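Local structure of LS-24 (Lathyrus sativus, 3LP9) at residues Phe135-Tyr140 / Lys156-Tyr162; Lys182-Val186 / Arg196-Thr200. The protein probably binds hemin as a monomer or spermine as a dimer, the two being mutually exclusive, and may act in oxidative-stress response and polyamine biosynthesis. All blocks are in the same frame, centred on the assembly; numbering follows the deposited sequence.

Contact 1: residues Phe135-Tyr140 / Lys156-Tyr162; sequences FKGDQY and KSISSGY
Phe-135 lays the CD1 edge of its ring against Ile-158 CD1, 3.4 Å away, while CZ at the end of the ring meets the phenol of Tyr-162 obliquely, the planes 55° apart. The Tyr-162 hydroxyl itself bonds to Tyr-124. Gly-137, at positive phi in the type II' turn Lys-136 to Gln-139, gives its N-H to Asp-121, a calcium ligand, and its carbonyl touches Ile-158 CD1. Asp-138 O takes the N-H of Ile-158 at 2.7 Å. Past Gln-139, in an antiparallel non-hydrogen-bonded pair with Ser-157, Tyr-140 N reaches Lys-156 O at 3.0 Å; the return bond is weak. With CG wedged between backbone N and carbonyl carbon (chi1 83°), the Tyr-140 ring runs alongside Lys-156 and takes Tyr-162 CE2 over the centre of one face, a T-shaped pair with planes at 79°. A water joins its OH to Lys-156 NZ and Ser-160 OG, and Ser-160 OG also donates to Ser-157 O. Ser-157 sits at the N-cap, its OG weakly taking the N-H of Ser-160. This is one end of a hemopexin propeller blade, where the turn between second and third strands packs against the passage from the outermost strand into a short helix, over an aromatic cluster.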
ATOM      1  N   PHE A 135       9.202 -15.718  -9.473  1.00 15.98           N
ATOM      2  CA  PHE A 135       8.162 -16.500 -10.126  1.00 15.49           C
ATOM      3  C   PHE A 135       6.809 -15.838 -10.041  1.00 15.36           C
ATOM      4  O   PHE A 135       6.435 -15.352  -8.990  1.00 15.24           O
ATOM      5  CB  PHE A 135       8.080 -17.933  -9.505  1.00 15.76           C
ATOM      6  CG  PHE A 135       9.383 -18.708  -9.630  1.00 15.85           C
ATOM      7  CD1 PHE A 135       9.596 -19.593 -10.687  1.00 15.96           C
ATOM      8  CD2 PHE A 135      10.439 -18.492  -8.712  1.00 17.51           C
ATOM      9  CE1 PHE A 135      10.790 -20.273 -10.806  1.00 16.18           C
ATOM     10  CE2 PHE A 135      11.688 -19.153  -8.825  1.00 15.84           C
ATOM     11  CZ  PHE A 135      11.857 -20.043  -9.870  1.00 17.28           C
ATOM     12  N   LYS A 136       6.075 -15.843 -11.163  1.00 14.85           N
ATOM     13  CA  LYS A 136       4.699 -15.336 -11.216  1.00 15.02           C
ATOM     14  C   LYS A 136       3.945 -16.266 -12.144  1.00 15.35           C
ATOM     15  O   LYS A 136       4.281 -16.358 -13.324  1.00 15.63           O
ATOM     16  CB  LYS A 136       4.621 -13.883 -11.718  1.00 14.33           C
ATOM     17  CG  LYS A 136       3.192 -13.298 -11.795  1.00 14.30           C
ATOM     18  CD  LYS A 136       2.396 -13.550 -10.490  1.00 14.52           C
ATOM     19  CE  LYS A 136       1.052 -12.918 -10.539  1.00 14.58           C
ATOM     20  NZ  LYS A 136       1.050 -11.420 -10.556  1.00 15.46           N
ATOM     21  N   GLY A 137       2.938 -16.964 -11.620  1.00 14.96           N
ATOM     22  CA  GLY A 137       2.300 -17.984 -12.393  1.00 15.15           C
ATOM     23  C   GLY A 137       3.372 -18.917 -12.890  1.00 15.77           C
ATOM     24  O   GLY A 137       4.245 -19.308 -12.123  1.00 15.68           O
ATOM     25  N   ASP A 138       3.329 -19.243 -14.193  1.00 15.99           N
ATOM     26  CA  ASP A 138       4.238 -20.237 -14.791  1.00 15.80           C
ATOM     27  C   ASP A 138       5.447 -19.608 -15.450  1.00 15.72           C
ATOM     28  O   ASP A 138       6.229 -20.275 -16.094  1.00 15.03           O
ATOM     29  CB  ASP A 138       3.485 -21.154 -15.761  1.00 16.51           C
ATOM     30  CG  ASP A 138       2.971 -20.448 -17.000  1.00 15.60           C
ATOM     31  OD1 ASP A 138       3.119 -19.240 -17.165  1.00 16.90           O
ATOM     32  OD2 ASP A 138       2.423 -21.146 -17.857  1.00 17.49           O
ATOM     33  N   GLN A 139       5.577 -18.301 -15.222  1.00 16.60           N
ATOM     34  CA  GLN A 139       6.669 -17.470 -15.726  1.00 16.35           C
ATOM     35  C   GLN A 139       7.698 -17.242 -14.622  1.00 15.99           C
ATOM     36  O   GLN A 139       7.383 -17.241 -13.463  1.00 15.74           O
ATOM     37  CB  GLN A 139       6.086 -16.128 -16.131  1.00 16.23           C
ATOM     38  CG  GLN A 139       5.063 -16.218 -17.198  1.00 17.07           C
ATOM     39  CD  GLN A 139       5.566 -16.923 -18.453  1.00 16.31           C
ATOM     40  OE1 GLN A 139       5.418 -18.147 -18.617  1.00 16.27           O
ATOM     41  NE2 GLN A 139       6.138 -16.153 -19.354  1.00 15.97           N
ATOM     42  N   TYR A 140       8.951 -17.040 -14.993  1.00 16.48           N
ATOM     43  CA  TYR A 140       9.974 -16.658 -13.997  1.00 16.49           C
ATOM     44  C   TYR A 140      10.999 -15.679 -14.565  1.00 16.48           C
ATOM     45  O   TYR A 140      11.353 -15.720 -15.768  1.00 15.80           O
ATOM     46  CB  TYR A 140      10.705 -17.889 -13.453  1.00 16.05           C
ATOM     47  CG  TYR A 140      11.824 -18.340 -14.357  1.00 16.42           C
ATOM     48  CD1 TYR A 140      11.570 -19.131 -15.477  1.00 15.09           C
ATOM     49  CD2 TYR A 140      13.136 -17.969 -14.096  1.00 15.98           C
ATOM     50  CE1 TYR A 140      12.561 -19.505 -16.291  1.00 14.61           C
ATOM     51  CE2 TYR A 140      14.134 -18.345 -14.930  1.00 15.92           C
ATOM     52  CZ  TYR A 140      13.830 -19.102 -16.023  1.00 15.19           C
ATOM     53  OH  TYR A 140      14.855 -19.481 -16.837  1.00 17.09           O
ATOM     54  N   LYS A 156      10.925 -16.068 -19.214  1.00 17.13           N
ATOM     55  CA  LYS A 156      10.655 -17.374 -19.816  1.00 17.25           C
ATOM     56  C   LYS A 156       9.790 -18.240 -18.918  1.00 17.36           C
ATOM     57  O   LYS A 156       9.644 -17.975 -17.723  1.00 16.91           O
ATOM     58  CB  LYS A 156      11.984 -18.053 -20.131  1.00 16.88           C
ATOM     59  CG  LYS A 156      12.582 -17.486 -21.424  1.00 18.00           C
ATOM     60  CD  LYS A 156      14.108 -17.761 -21.550  1.00 21.42           C
ATOM     61  CE  LYS A 156      14.878 -17.323 -20.297  1.00 20.40           C
ATOM     62  NZ  LYS A 156      16.289 -17.901 -20.346  1.00 20.73           N
ATOM     63  N   SER A 157       9.208 -19.276 -19.493  1.00 17.89           N
ATOM     64  CA  SER A 157       8.332 -20.189 -18.750  1.00 17.48           C
ATOM     65  C   SER A 157       9.195 -20.994 -17.794  1.00 17.77           C
ATOM     66  O   SER A 157      10.396 -21.179 -18.045  1.00 17.99           O
ATOM     67  CB  SER A 157       7.580 -21.112 -19.736  1.00 17.44           C
ATOM     68  OG  SER A 157       8.386 -22.208 -20.133  1.00 16.88           O
ATOM     69  N   ILE A 158       8.607 -21.480 -16.709  1.00 17.53           N
ATOM     70  CA  ILE A 158       9.340 -22.296 -15.738  1.00 18.01           C
ATOM     71  C   ILE A 158       9.877 -23.589 -16.337  1.00 18.10           C
ATOM     72  O   ILE A 158      11.000 -23.991 -16.047  1.00 18.47           O
ATOM     73  CB  ILE A 158       8.470 -22.612 -14.500  1.00 17.67           C
ATOM     74  CG1 ILE A 158       8.394 -21.375 -13.600  1.00 17.68           C
ATOM     75  CG2 ILE A 158       9.026 -23.846 -13.778  1.00 18.92           C
ATOM     76  CD1 ILE A 158       7.322 -21.425 -12.455  1.00 17.12           C
ATOM     77  N   SER A 159       9.110 -24.273 -17.183  1.00 18.70           N
ATOM     78  CA  SER A 159       9.646 -25.556 -17.711  1.00 18.97           C
ATOM     79  C   SER A 159      10.882 -25.342 -18.611  1.00 18.95           C
ATOM     80  O   SER A 159      11.816 -26.163 -18.591  1.00 18.81           O
ATOM     81  CB  SER A 159       8.578 -26.414 -18.405  1.00 18.47           C
ATOM     82  OG  SER A 159       7.638 -25.562 -19.046  1.00 19.60           O
ATOM     83  N   SER A 160      10.906 -24.245 -19.375  1.00 18.65           N
ATOM     84  CA  SER A 160      12.088 -23.883 -20.157  1.00 18.32           C
ATOM     85  C   SER A 160      13.352 -23.752 -19.259  1.00 18.57           C
ATOM     86  O   SER A 160      14.481 -23.953 -19.715  1.00 18.68           O
ATOM     87  CB  SER A 160      11.838 -22.591 -20.952  1.00 17.87           C
ATOM     88  OG  SER A 160      12.092 -21.441 -20.151  1.00 17.06           O
ATOM     89  N   GLY A 161      13.155 -23.439 -17.976  1.00 18.39           N
ATOM     90  CA  GLY A 161      14.269 -23.091 -17.112  1.00 17.72           C
ATOM     91  C   GLY A 161      14.502 -24.122 -16.045  1.00 17.51           C
ATOM     92  O   GLY A 161      15.632 -24.286 -15.616  1.00 18.41           O
ATOM     93  N   TYR A 162      13.457 -24.837 -15.640  1.00 17.39           N
ATOM     94  CA  TYR A 162      13.539 -25.882 -14.583  1.00 17.30           C
ATOM     95  C   TYR A 162      12.990 -27.228 -15.105  1.00 17.70           C
ATOM     96  O   TYR A 162      11.842 -27.610 -14.757  1.00 17.85           O
ATOM     97  CB  TYR A 162      12.723 -25.464 -13.334  1.00 16.78           C
ATOM     98  CG  TYR A 162      13.222 -24.183 -12.751  1.00 16.60           C
ATOM     99  CD1 TYR A 162      14.150 -24.196 -11.686  1.00 17.89           C
ATOM    100  CD2 TYR A 162      12.884 -22.949 -13.319  1.00 15.81           C
ATOM    101  CE1 TYR A 162      14.693 -23.023 -11.184  1.00 16.55           C
ATOM    102  CE2 TYR A 162      13.405 -21.778 -12.816  1.00 16.09           C
ATOM    103  CZ  TYR A 162      14.309 -21.808 -11.756  1.00 16.98           C
ATOM    104  OH  TYR A 162      14.871 -20.639 -11.276  1.00 17.70           O
TER
HETATM  105  O   HOH W   1      14.946 -20.635 -19.473  1.00 18.19           O

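Contact 2: residues Lys182-Val186 / Arg196-Thr200; sequences KTNEV and RVKVT
Val-186 and Val-197 form an antiparallel hydrogen-bonded pair: Val-186 N donates to Val-197 O at 2.8 Å, and Val-197 N returns a straighter bond to Val-186 O at 2.7 Å, with an N-H...O angle of 169°. Glu-185 faces Lys-198 in the adjoining non-hydrogen-bonded pair, where Glu-185 CA comes to 3.2 Å from Val-197 O in a CA-H...O contact. One step further, Val-199 N donates to Asn-184 O at 3.0 Å, so the ladder continues beyond the regular strands to the type II turn of Lys-182 to Glu-185. That turn is closed by Glu-185 N bonding to Lys-182 O, with Asn-184 at positive phi. These are the open ends of the hairpin formed by strands 185-190 and 193-198, the two central strands of a four-stranded antiparallel blade of the hemopexin beta-propeller.

On the face bearing Glu-185 and Lys-198, the glutamate chain extends beyond CG and brings OE1 to 3.1 Å from Arg-196 NE. This salt bridge contains a weak, bent hydrogen bond (131°) and uses one carboxylate oxygen; the carboxylate and guanidinium planes stand 69° apart, far from a flat two-pronged pairing. The other oxygen, OE2, accepts at 2.6 Å from a water that in turn accepts from Lys-198 NZ, so the lysine meets the carboxylate through water. The bend at chi2 sets Lys-198 CD beside Asn-184 O, and a further bend at chi3 turns the end of the chain.

The opposite face carries Val-186 and Val-197; Ile-207 packs on Val-197. Val-186 CG2 touches Val-199 CG1 at 4.0 Å. Asn-184 lays CB against Val-199 O, while its OD1 bonds to Thr-127 of the preceding blade.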
ATOM      1  N   LYS A 182      22.471 -24.646   2.587  1.00 17.33           N
ATOM      2  CA  LYS A 182      23.126 -25.730   1.855  1.00 17.19           C
ATOM      3  C   LYS A 182      23.387 -25.253   0.403  1.00 17.10           C
ATOM      4  O   LYS A 182      22.466 -24.997  -0.351  1.00 16.88           O
ATOM      5  CB  LYS A 182      22.232 -26.930   1.896  1.00 16.82           C
ATOM      6  CG  LYS A 182      22.910 -28.222   2.165  1.00 18.72           C
ATOM      7  CD  LYS A 182      23.366 -28.293   3.594  1.00 19.03           C
ATOM      8  CE  LYS A 182      23.553 -29.750   4.016  1.00 19.99           C
ATOM      9  NZ  LYS A 182      24.459 -29.778   5.228  1.00 18.95           N
ATOM     10  N   THR A 183      24.663 -25.132   0.029  1.00 17.56           N
ATOM     11  CA  THR A 183      25.052 -24.506  -1.231  1.00 17.92           C
ATOM     12  C   THR A 183      24.294 -25.018  -2.446  1.00 17.58           C
ATOM     13  O   THR A 183      24.390 -26.195  -2.759  1.00 17.94           O
ATOM     14  CB  THR A 183      26.528 -24.704  -1.519  1.00 17.82           C
ATOM     15  OG1 THR A 183      27.236 -24.337  -0.352  1.00 18.03           O
ATOM     16  CG2 THR A 183      26.979 -23.763  -2.645  1.00 18.41           C
ATOM     17  N   ASN A 184      23.601 -24.101  -3.131  1.00 17.02           N
ATOM     18  CA  ASN A 184      22.832 -24.406  -4.335  1.00 16.86           C
ATOM     19  C   ASN A 184      21.628 -25.360  -4.169  1.00 16.48           C
ATOM     20  O   ASN A 184      21.219 -26.049  -5.130  1.00 16.46           O
ATOM     21  CB  ASN A 184      23.741 -24.856  -5.479  1.00 16.32           C
ATOM     22  CG  ASN A 184      24.511 -23.720  -6.052  1.00 16.60           C
ATOM     23  OD1 ASN A 184      23.970 -22.654  -6.305  1.00 18.13           O
ATOM     24  ND2 ASN A 184      25.790 -23.940  -6.297  1.00 19.36           N
ATOM     25  N   GLU A 185      21.042 -25.367  -2.978  1.00 15.87           N
ATOM     26  CA  GLU A 185      19.838 -26.123  -2.770  1.00 15.89           C
ATOM     27  C   GLU A 185      18.707 -25.135  -2.501  1.00 16.26           C
ATOM     28  O   GLU A 185      18.904 -24.128  -1.822  1.00 17.15           O
ATOM     29  CB  GLU A 185      19.989 -27.118  -1.628  1.00 15.99           C
ATOM     30  CG  GLU A 185      20.902 -28.283  -1.965  1.00 16.53           C
ATOM     31  CD  GLU A 185      20.941 -29.341  -0.888  1.00 17.81           C
ATOM     32  OE1 GLU A 185      19.915 -29.554  -0.146  1.00 18.92           O
ATOM     33  OE2 GLU A 185      22.010 -29.986  -0.815  1.00 18.51           O
ATOM     34  N   VAL A 186      17.520 -25.424  -3.037  1.00 16.21           N
ATOM     35  CA  VAL A 186      16.412 -24.469  -3.018  1.00 16.03           C
ATOM     36  C   VAL A 186      15.177 -25.225  -2.633  1.00 15.64           C
ATOM     37  O   VAL A 186      15.051 -26.391  -2.964  1.00 15.85           O
ATOM     38  CB  VAL A 186      16.226 -23.714  -4.402  1.00 16.13           C
ATOM     39  CG1 VAL A 186      15.208 -22.613  -4.249  1.00 15.13           C
ATOM     40  CG2 VAL A 186      17.550 -23.151  -4.872  1.00 15.67           C
ATOM     41  N   ARG A 196      12.551 -30.077  -2.705  1.00 16.49           N
ATOM     42  CA  ARG A 196      13.910 -29.698  -2.353  1.00 16.54           C
ATOM     43  C   ARG A 196      14.706 -29.894  -3.633  1.00 16.07           C
ATOM     44  O   ARG A 196      14.898 -30.994  -4.076  1.00 15.38           O
ATOM     45  CB  ARG A 196      14.449 -30.582  -1.242  1.00 16.30           C
ATOM     46  CG  ARG A 196      15.821 -30.167  -0.882  1.00 16.69           C
ATOM     47  CD  ARG A 196      16.582 -31.357  -0.512  1.00 18.79           C
ATOM     48  NE  ARG A 196      17.476 -31.210   0.650  1.00 17.59           N
ATOM     49  CZ  ARG A 196      17.650 -32.199   1.516  1.00 16.64           C
ATOM     50  NH1 ARG A 196      16.946 -33.314   1.361  1.00 18.03           N
ATOM     51  NH2 ARG A 196      18.483 -32.060   2.539  1.00 17.90           N
ATOM     52  N   VAL A 197      15.135 -28.789  -4.238  1.00 16.71           N
ATOM     53  CA  VAL A 197      15.827 -28.869  -5.554  1.00 17.50           C
ATOM     54  C   VAL A 197      17.313 -28.555  -5.449  1.00 17.41           C
ATOM     55  O   VAL A 197      17.725 -27.757  -4.616  1.00 17.89           O
ATOM     56  CB  VAL A 197      15.129 -27.897  -6.571  1.00 16.38           C
ATOM     57  CG1 VAL A 197      15.761 -27.939  -7.876  1.00 17.60           C
ATOM     58  CG2 VAL A 197      13.671 -28.299  -6.728  1.00 17.17           C
ATOM     59  N   LYS A 198      18.115 -29.150  -6.329  1.00 18.31           N
ATOM     60  CA  LYS A 198      19.552 -28.833  -6.469  1.00 18.27           C
ATOM     61  C   LYS A 198      19.703 -28.134  -7.806  1.00 18.80           C
ATOM     62  O   LYS A 198      19.400 -28.719  -8.859  1.00 18.86           O
ATOM     63  CB  LYS A 198      20.397 -30.119  -6.439  1.00 18.90           C
ATOM     64  CG  LYS A 198      21.803 -30.065  -7.174  1.00 19.79           C
ATOM     65  CD  LYS A 198      22.810 -29.330  -6.342  1.00 19.41           C
ATOM     66  CE  LYS A 198      23.639 -30.341  -5.620  1.00 20.33           C
ATOM     67  NZ  LYS A 198      24.924 -29.620  -5.272  1.00 21.13           N
ATOM     68  N   VAL A 199      20.134 -26.870  -7.773  1.00 18.92           N
ATOM     69  CA  VAL A 199      20.293 -26.089  -8.980  1.00 18.98           C
ATOM     70  C   VAL A 199      21.777 -25.845  -9.257  1.00 19.64           C
ATOM     71  O   VAL A 199      22.676 -26.270  -8.514  1.00 20.34           O
ATOM     72  CB  VAL A 199      19.477 -24.785  -8.992  1.00 18.68           C
ATOM     73  CG1 VAL A 199      18.065 -24.997  -8.431  1.00 18.69           C
ATOM     74  CG2 VAL A 199      20.165 -23.714  -8.163  1.00 19.30           C
ATOM     75  N   THR A 200      22.040 -25.159 -10.352  1.00 20.84           N
ATOM     76  CA  THR A 200      23.408 -25.026 -10.898  1.00 21.40           C
ATOM     77  C   THR A 200      23.131 -23.936 -11.990  1.00 21.79           C
ATOM     78  O   THR A 200      22.134 -24.093 -12.766  1.00 22.45           O
ATOM     79  CB  THR A 200      23.833 -26.474 -11.347  1.00 21.35           C
ATOM     80  OG1 THR A 200      25.231 -26.736 -11.064  1.00 20.84           O
ATOM     81  CG2 THR A 200      23.428 -26.810 -12.823  1.00 22.43           C
TER
HETATM   82  O   HOH W   2      24.127 -29.530  -2.172  1.00 19.29           O

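From the N terminus, the chain first passes through the first two blades and then enters the sheet of strands 122-125 to 149-157. Contact 1 closes a loop there; the 15 residues between its segments hold the rest of the hairpin formed by strands 139-144 and 149-157. The chain then crosses to strand 176-179, and contact 2 closes a shorter loop of nine residues within hairpin 185-190/193-198. The loops follow in series, neither nesting nor crossing. Each ties strands within one propeller blade; the centres of contact 1 and contact 2 are about 17 Å apart, and the nearest atoms of contact 1 and contact 2 about 5 Å. Phe-165, on the connection between blades, touches Ile-158 of contact 1 and Val-197 of contact 2.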